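Local atomic coordinates of alcohol dehydrogenase, zinc-containing (Thermotoga maritima, PDB entry 1VJ0), a protein that probably catalyses the reversible, nicotinamide-dependent oxidation of alcohols, as zinc-containing members of the medium-chain dehydrogenase family do. Residues M21-E24 and K25-Q28; R146-S150 and S151-L155. All coordinates share one frame; numbering follows the deposited sequence.

Interaction 1: M21-E24 and K25-Q28; sequences MVLE and KFNQ
Leu23 and Phe26 meet across the connection of a beta hairpin, where the chain leaves strand 16-22, passes through a type II beta turn from Lys25 to Gln28 and returns as strand 31-37. The two side chains cross at about a right angle. The leucine touches with CD2, which approaches the phenylalanine ring obliquely: Leu23 CD2 lies 4.0 Å from Phe26 CE1. With CG of Leu23 anti to the backbone N (chi1 -177°), the isobutyl group reaches forward along the chain, and its two methyls divide the work. While CD2 meets the ring, Leu23 CD1 lies 3.4 Å from Lys25 O, at the first residue of the turn. Lys25 O also accepts the turn's closing bond, from Gln28 N at 3.3 Å. Leu71 lies against both Leu23 and Phe26, so this small apolar cluster continues into a neighbouring loop.

Charged chains occupy the exposed surface. Lys25 runs extended beyond CG, and its ammonium Lys25 NZ stays 6.5 Å from Glu24 OE1, too far for a salt bridge. A water molecule sits between the polar backbone on the two sides of the turn: it accepts a hydrogen bond from Glu24 N at 3.0 Å and lies 2.8 Å from Gln28 O, to which it can donate.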
loop_
_atom_site.group_PDB
_atom_site.type_symbol
_atom_site.label_atom_id
_atom_site.label_comp_id
_atom_site.label_asym_id
_atom_site.label_seq_id
_atom_site.Cartn_x
_atom_site.Cartn_y
_atom_site.Cartn_z
ATOM N N MET A 21 42.685 9.188 11.893
ATOM C CA MET A 21 42.579 10.568 12.299
ATOM C C MET A 21 41.476 10.648 13.337
ATOM O O MET A 21 40.320 10.420 13.031
ATOM C CB MET A 21 42.268 11.454 11.099
ATOM C CG MET A 21 43.395 11.458 10.085
ATOM S SD MET A 21 44.978 12.107 10.673
ATOM C CE MET A 21 44.585 13.843 10.763
ATOM N N VAL A 22 41.898 10.943 14.564
ATOM C CA VAL A 22 41.075 10.864 15.752
ATOM C C VAL A 22 40.621 12.272 16.179
ATOM O O VAL A 22 41.420 13.175 16.255
ATOM C CB VAL A 22 41.869 10.169 16.858
ATOM C CG1 VAL A 22 41.072 10.065 18.174
ATOM C CG2 VAL A 22 42.324 8.778 16.338
ATOM N N LEU A 23 39.335 12.398 16.475
ATOM C CA LEU A 23 38.783 13.542 17.179
ATOM C C LEU A 23 38.917 13.282 18.672
ATOM O O LEU A 23 38.288 12.351 19.199
ATOM C CB LEU A 23 37.297 13.674 16.852
ATOM C CG LEU A 23 36.548 14.880 17.459
ATOM C CD1 LEU A 23 37.095 16.211 16.894
ATOM C CD2 LEU A 23 35.134 14.747 17.131
ATOM N N GLU A 24 39.724 14.109 19.339
ATOM C CA GLU A 24 39.974 14.002 20.780
ATOM C C GLU A 24 39.177 14.995 21.597
ATOM O O GLU A 24 38.783 14.692 22.732
ATOM C CB GLU A 24 41.422 14.356 21.078
ATOM C CG GLU A 24 42.490 13.505 20.459
ATOM C CD GLU A 24 43.826 13.967 21.022
ATOM O OE1 GLU A 24 44.269 15.111 20.698
ATOM O OE2 GLU A 24 44.350 13.246 21.896
ATOM N N LYS A 25 39.026 16.198 21.030
ATOM C CA LYS A 25 38.300 17.339 21.644
ATOM C C LYS A 25 37.578 18.106 20.528
ATOM O O LYS A 25 38.125 18.308 19.428
ATOM C CB LYS A 25 39.266 18.318 22.302
ATOM C CG LYS A 25 40.294 17.748 23.250
ATOM C CD LYS A 25 40.887 18.860 24.094
ATOM C CE LYS A 25 42.357 18.559 24.524
ATOM N NZ LYS A 25 43.072 19.756 25.096
ATOM N N PHE A 26 36.376 18.574 20.804
ATOM C CA PHE A 26 35.625 19.297 19.767
ATOM C C PHE A 26 36.355 20.582 19.398
ATOM O O PHE A 26 37.067 21.174 20.221
ATOM C CB PHE A 26 34.189 19.577 20.211
ATOM C CG PHE A 26 33.396 18.339 20.494
ATOM C CD1 PHE A 26 33.206 17.383 19.523
ATOM C CD2 PHE A 26 32.814 18.132 21.743
ATOM C CE1 PHE A 26 32.481 16.249 19.787
ATOM C CE2 PHE A 26 32.068 16.993 22.005
ATOM C CZ PHE A 26 31.893 16.057 21.023
ATOM N N ASN A 27 36.262 20.946 18.134
ATOM C CA ASN A 27 36.918 22.128 17.580
ATOM C C ASN A 27 38.438 22.147 17.611
ATOM O O ASN A 27 39.035 23.203 17.410
ATOM C CB ASN A 27 36.398 23.396 18.277
ATOM C CG ASN A 27 34.905 23.532 18.169
ATOM O OD1 ASN A 27 34.380 23.682 17.083
ATOM N ND2 ASN A 27 34.208 23.472 19.308
ATOM N N GLN A 28 39.078 21.021 17.882
ATOM C CA GLN A 28 40.541 20.945 17.807
ATOM C C GLN A 28 40.892 19.979 16.675
ATOM O O GLN A 28 40.186 18.954 16.489
ATOM C CB GLN A 28 41.134 20.393 19.107
ATOM C CG GLN A 28 41.060 21.320 20.299
ATOM C CD GLN A 28 41.775 22.651 20.086
ATOM O OE1 GLN A 28 41.271 23.674 20.504
ATOM N NE2 GLN A 28 42.925 22.634 19.414
HETATM O O HOH W 1 40.539 16.689 18.093
#

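Interaction 2: R146-S150 and S151-L155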
loop_
_atom_site.group_PDB
_atom_site.type_symbol
_atom_site.label_atom_id
_atom_site.label_comp_id
_atom_site.label_asym_id
_atom_site.label_seq_id
_atom_site.Cartn_x
_atom_site.Cartn_y
_atom_site.Cartn_z
ATOM N N ARG A 146 36.418 2.120 14.627
ATOM C CA ARG A 146 34.966 2.054 14.491
ATOM C C ARG A 146 34.436 3.211 13.633
ATOM O O ARG A 146 33.260 3.568 13.716
ATOM C CB ARG A 146 34.269 2.018 15.846
ATOM C CG ARG A 146 34.583 0.805 16.694
ATOM C CD ARG A 146 34.374 -0.522 16.023
ATOM N NE ARG A 146 34.405 -1.597 17.033
ATOM C CZ ARG A 146 34.038 -2.845 16.802
ATOM N NH1 ARG A 146 33.634 -3.209 15.593
ATOM N NH2 ARG A 146 34.104 -3.735 17.772
ATOM N N GLY A 147 35.311 3.740 12.781
ATOM C CA GLY A 147 34.977 4.799 11.851
ATOM C C GLY A 147 35.840 4.699 10.597
ATOM O O GLY A 147 36.822 3.973 10.599
ATOM N N CYS A 148 35.448 5.413 9.537
ATOM C CA CYS A 148 36.088 5.256 8.244
ATOM C C CYS A 148 37.282 6.179 7.977
ATOM O O CYS A 148 37.977 5.975 6.986
ATOM C CB CYS A 148 35.048 5.457 7.140
ATOM S SG CYS A 148 33.768 4.184 7.200
ATOM N N TYR A 149 37.512 7.195 8.838
ATOM C CA TYR A 149 38.698 8.052 8.711
ATOM C C TYR A 149 39.902 7.295 9.295
ATOM O O TYR A 149 40.550 7.726 10.284
ATOM C CB TYR A 149 38.554 9.361 9.468
ATOM C CG TYR A 149 37.555 10.415 8.993
ATOM C CD1 TYR A 149 36.521 10.133 8.113
ATOM C CD2 TYR A 149 37.673 11.729 9.474
ATOM C CE1 TYR A 149 35.589 11.125 7.759
ATOM C CE2 TYR A 149 36.775 12.692 9.143
ATOM C CZ TYR A 149 35.740 12.394 8.266
ATOM O OH TYR A 149 34.842 13.375 7.956
ATOM N N SER A 150 40.248 6.217 8.602
ATOM C CA SER A 150 41.155 5.232 9.095
ATOM C C SER A 150 41.613 4.378 7.909
ATOM O O SER A 150 40.952 4.285 6.848
ATOM C CB SER A 150 40.405 4.359 10.131
ATOM O OG SER A 150 41.219 3.357 10.679
ATOM N N SER A 151 42.742 3.736 8.100
ATOM C CA SER A 151 43.301 2.793 7.137
ATOM C C SER A 151 42.430 1.547 7.110
ATOM O O SER A 151 42.294 0.917 6.047
ATOM C CB SER A 151 44.750 2.436 7.529
ATOM O OG SER A 151 44.812 1.857 8.841
ATOM N N HIS A 152 41.839 1.239 8.267
ATOM C CA HIS A 152 41.053 0.017 8.475
ATOM C C HIS A 152 39.872 0.297 9.354
ATOM O O HIS A 152 39.899 1.228 10.183
ATOM C CB HIS A 152 41.920 -1.079 9.131
ATOM C CG HIS A 152 43.070 -1.521 8.274
ATOM N ND1 HIS A 152 44.270 -0.843 8.244
ATOM C CD2 HIS A 152 43.200 -2.569 7.421
ATOM C CE1 HIS A 152 45.081 -1.431 7.372
ATOM N NE2 HIS A 152 44.447 -2.469 6.844
ATOM N N ILE A 153 38.852 -0.562 9.243
ATOM C CA ILE A 153 37.731 -0.557 10.170
ATOM C C ILE A 153 37.419 -2.008 10.551
ATOM O O ILE A 153 37.628 -2.935 9.751
ATOM C CB ILE A 153 36.484 0.149 9.531
ATOM C CG1 ILE A 153 35.371 0.372 10.564
ATOM C CG2 ILE A 153 35.967 -0.672 8.337
ATOM C CD1 ILE A 153 34.287 1.301 10.054
ATOM N N VAL A 154 36.985 -2.215 11.793
ATOM C CA VAL A 154 36.505 -3.507 12.230
ATOM C C VAL A 154 34.982 -3.481 12.223
ATOM O O VAL A 154 34.370 -2.677 12.931
ATOM C CB VAL A 154 36.983 -3.831 13.654
ATOM C CG1 VAL A 154 36.416 -5.174 14.125
ATOM C CG2 VAL A 154 38.529 -3.823 13.705
ATOM N N LEU A 155 34.368 -4.333 11.409
ATOM C CA LEU A 155 32.907 -4.395 11.285
ATOM C C LEU A 155 32.407 -5.553 12.159
ATOM O O LEU A 155 32.955 -6.663 12.128
ATOM C CB LEU A 155 32.492 -4.625 9.814
ATOM C CG LEU A 155 32.920 -3.646 8.739
ATOM C CD1 LEU A 155 32.255 -4.071 7.462
ATOM C CD2 LEU A 155 32.521 -2.237 9.064
#
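The chain entering strand 152-155 of the GroES-like domain doubles back on itself, and Arg146 and Ser150 each bind a carbonyl oxygen of the strand they precede. Ser150 makes the shorter bond: Ser150 OG donates to His152 O at 2.6 Å, arriving in the carbonyl plane on a lone pair with a C=O...donor angle of 140°. The hydroxyl is directed there by a chi1 of -180°, which sets OG opposite the backbone N and beside the carbonyl carbon. Next along the chain, Ser151 OG and the imidazole ND1 of His152 share a hydrogen bond of 2.8 Å, which helps fix the rotation of the ring.

Strand 152-155 pairs antiparallel with strand 45-54, and Ile153 packs on Val47 and Ile49 of that partner. From the strand Ile153 points back toward the preceding loop, where its extended chain carries Ile153 CD1 to 3.7 Å from Gly147 O, so that the methyl helps bury a carbonyl oxygen with no hydrogen-bond partner in the model. Ile153 CD1 also meets Cys148 SG at 4.1 Å. The side chain of Cys148 is about 6 Å from those of His77 and Glu78, which ligate one of the two zinc ions.

Arg146 starts out away from the strand and bends at chi2, bringing its guanidinium back over Val154. CB of Val154 lies over one face of the flat group, and Val154 CG1 is 3.7 Å from Arg146 NH1. Arg146 NH1 gives a weak hydrogen bond to Val154 O, 2.8 Å long but bent to 129° at the hydrogen.

How the interactions relate
Interaction 1 comes first along the chain, at the tip of the hairpin formed by strands 16-22 and 31-37; interaction 2 follows more than a hundred residues later, where a loop enters strand 152-155 of the mixed sheet. Their centres are 16 Å apart, on the same side of the chain's centre. They meet directly through the backbone: Met21 N lies 3.0 Å from Tyr149 O, a probable hydrogen bond, and Ser151 is bonded to His19 further back on the same strand. Residues 149-151 thus tie the N-terminal hairpin to the larger sheet. The hairpin turn is a surface feature, whereas interaction 2 is buried and nearer the zinc ligand His77, whose side chain is about 6 Å from that of Cys148 but about 11 Å from that of Leu23.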